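Putative polysaccharide binding proteins (DUF1812) (Bacteroides thetaiotaomicron VPI-5482, PDB 3GF8) is of uncertain function but probably acts as a lipid-anchored outer-membrane component of fimbriae, sharing its fold with other fimbrial proteins. Local coordinates at residues 42-45 with 49-52. Numbering follows the deposited sequence.
Sequences YVFD and KYLF
Val43 O accepts two backbone bonds from consecutive residues, from Leu51 N at 2.8 Å and, weakly, from Phe52 N at 3.4 Å. That double acceptance, with Leu51 and Phe52 both facing Val43, defines a classic beta bulge in the hairpin of strands 38-44 and 50-57. Val43 N closes the ring, bonding to Phe52 O at 2.9 Å. The side chain of Val43 can be followed outward: CB touches the carbonyl oxygen of Phe52 and stands over the face of its ring, 4.2 Å from the centroid and 11° off the normal, a CH-pi contact; CG1, anti to the backbone N (chi1 179°), is turned to Leu51 CD1, whereas CG2 reaches Phe52 CE1. Tyr77 and Phe79 of strand 75-83 also touch this valine. On the face opposite Val43 and Phe52, the non-hydrogen-bonded pair Phe44 and Tyr50 stacks edge-to-face and offset, the Tyr50 edge toward the Phe44 face with planes at 60°, and Tyr42 CD2 lies 3.9 Å from Tyr50 CE1. Nearer the turn, Asp45 N donates to Lys49 O at 2.9 Å, while Lys49 N returns a bond to Asp45 OD1 at 3.0 Å, arriving from above the carboxylate plane. Replacing Asp45 with an alanine would probably leave Lys49 N without this acceptor and the mouth of the turn less firmly tied. Lys49 NZ instead bonds Val98 O, so the aspartate serves the lysine's backbone rather than its ammonium. The chemistry thus divides: backbone bonds at Val43 fix the bulge, one carboxylate bond reinforces the turn end, and aliphatic and aromatic groups pack on the two faces.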
loop_
_atom_site.group_PDB
_atom_site.type_symbol
_atom_site.label_atom_id
_atom_site.label_comp_id
_atom_site.label_asym_id
_atom_site.label_seq_id
_atom_site.Cartn_x
_atom_site.Cartn_y
_atom_site.Cartn_z
ATOM N N TYR A 42 -7.016 1.207 -17.793
ATOM C CA TYR A 42 -8.305 1.839 -18.028
ATOM C C TYR A 42 -8.085 2.971 -19.054
ATOM O O TYR A 42 -7.165 3.780 -18.888
ATOM C CB TYR A 42 -8.857 2.352 -16.674
ATOM C CG TYR A 42 -9.356 1.219 -15.800
ATOM C CD1 TYR A 42 -8.475 0.391 -15.128
ATOM C CD2 TYR A 42 -10.723 0.932 -15.705
ATOM C CE1 TYR A 42 -8.937 -0.700 -14.366
ATOM C CE2 TYR A 42 -11.189 -0.125 -14.925
ATOM C CZ TYR A 42 -10.290 -0.942 -14.269
ATOM O OH TYR A 42 -10.755 -1.987 -13.507
ATOM N N VAL A 43 -8.920 3.026 -20.090
ATOM C CA VAL A 43 -8.803 4.028 -21.155
ATOM C C VAL A 43 -10.056 4.893 -21.237
ATOM O O VAL A 43 -11.171 4.394 -21.304
ATOM C CB VAL A 43 -8.534 3.388 -22.511
ATOM C CG1 VAL A 43 -8.437 4.477 -23.621
ATOM C CG2 VAL A 43 -7.260 2.559 -22.464
ATOM N N PHE A 44 -9.852 6.200 -21.191
ATOM C CA PHE A 44 -10.912 7.177 -21.228
ATOM C C PHE A 44 -10.616 8.113 -22.408
ATOM O O PHE A 44 -9.469 8.285 -22.797
ATOM C CB PHE A 44 -10.927 7.968 -19.917
ATOM C CG PHE A 44 -11.240 7.136 -18.707
ATOM C CD1 PHE A 44 -10.238 6.470 -18.030
ATOM C CD2 PHE A 44 -12.548 7.014 -18.247
ATOM C CE1 PHE A 44 -10.538 5.686 -16.908
ATOM C CE2 PHE A 44 -12.846 6.244 -17.134
ATOM C CZ PHE A 44 -11.841 5.578 -16.468
ATOM N N ASP A 45 -11.645 8.741 -22.946
ATOM C CA ASP A 45 -11.491 9.578 -24.142
ATOM C C ASP A 45 -11.235 11.045 -23.839
ATOM O O ASP A 45 -10.995 11.408 -22.685
ATOM C CB ASP A 45 -12.731 9.436 -25.014
ATOM C CG ASP A 45 -13.984 10.091 -24.406
ATOM O OD1 ASP A 45 -13.922 10.958 -23.492
ATOM O OD2 ASP A 45 -15.046 9.696 -24.877
ATOM N N LYS A 49 -14.836 10.189 -20.731
ATOM C CA LYS A 49 -15.728 9.033 -20.753
ATOM C C LYS A 49 -14.938 7.746 -20.988
ATOM O O LYS A 49 -14.063 7.676 -21.825
ATOM C CB LYS A 49 -16.782 9.155 -21.857
ATOM C CG LYS A 49 -17.675 10.392 -21.769
ATOM C CD LYS A 49 -18.744 10.244 -20.713
ATOM C CE LYS A 49 -19.696 11.419 -20.740
ATOM N NZ LYS A 49 -20.831 11.118 -19.842
ATOM N N TYR A 50 -15.304 6.734 -20.235
ATOM C CA TYR A 50 -14.702 5.430 -20.301
ATOM C C TYR A 50 -14.878 4.810 -21.658
ATOM O O TYR A 50 -15.958 4.853 -22.225
ATOM C CB TYR A 50 -15.404 4.547 -19.280
ATOM C CG TYR A 50 -14.945 3.143 -19.174
ATOM C CD1 TYR A 50 -13.695 2.846 -18.681
ATOM C CD2 TYR A 50 -15.801 2.081 -19.499
ATOM C CE1 TYR A 50 -13.297 1.533 -18.523
ATOM C CE2 TYR A 50 -15.412 0.782 -19.346
ATOM C CZ TYR A 50 -14.150 0.514 -18.844
ATOM O OH TYR A 50 -13.733 -0.777 -18.656
ATOM N N LEU A 51 -13.810 4.206 -22.145
ATOM C CA LEU A 51 -13.837 3.478 -23.407
ATOM C C LEU A 51 -13.739 1.977 -23.162
ATOM O O LEU A 51 -14.556 1.214 -23.665
ATOM C CB LEU A 51 -12.696 3.958 -24.302
ATOM C CG LEU A 51 -12.932 5.383 -24.840
ATOM C CD1 LEU A 51 -11.708 5.973 -25.593
ATOM C CD2 LEU A 51 -14.100 5.335 -25.760
ATOM N N PHE A 52 -12.734 1.565 -22.392
ATOM C CA PHE A 52 -12.560 0.151 -22.077
ATOM C C PHE A 52 -11.457 -0.053 -21.074
ATOM O O PHE A 52 -10.679 0.876 -20.787
ATOM C CB PHE A 52 -12.236 -0.676 -23.331
ATOM C CG PHE A 52 -10.979 -0.264 -24.043
ATOM C CD1 PHE A 52 -9.747 -0.797 -23.689
ATOM C CD2 PHE A 52 -11.033 0.611 -25.125
ATOM C CE1 PHE A 52 -8.590 -0.442 -24.381
ATOM C CE2 PHE A 52 -9.876 0.963 -25.816
ATOM C CZ PHE A 52 -8.659 0.446 -25.438
#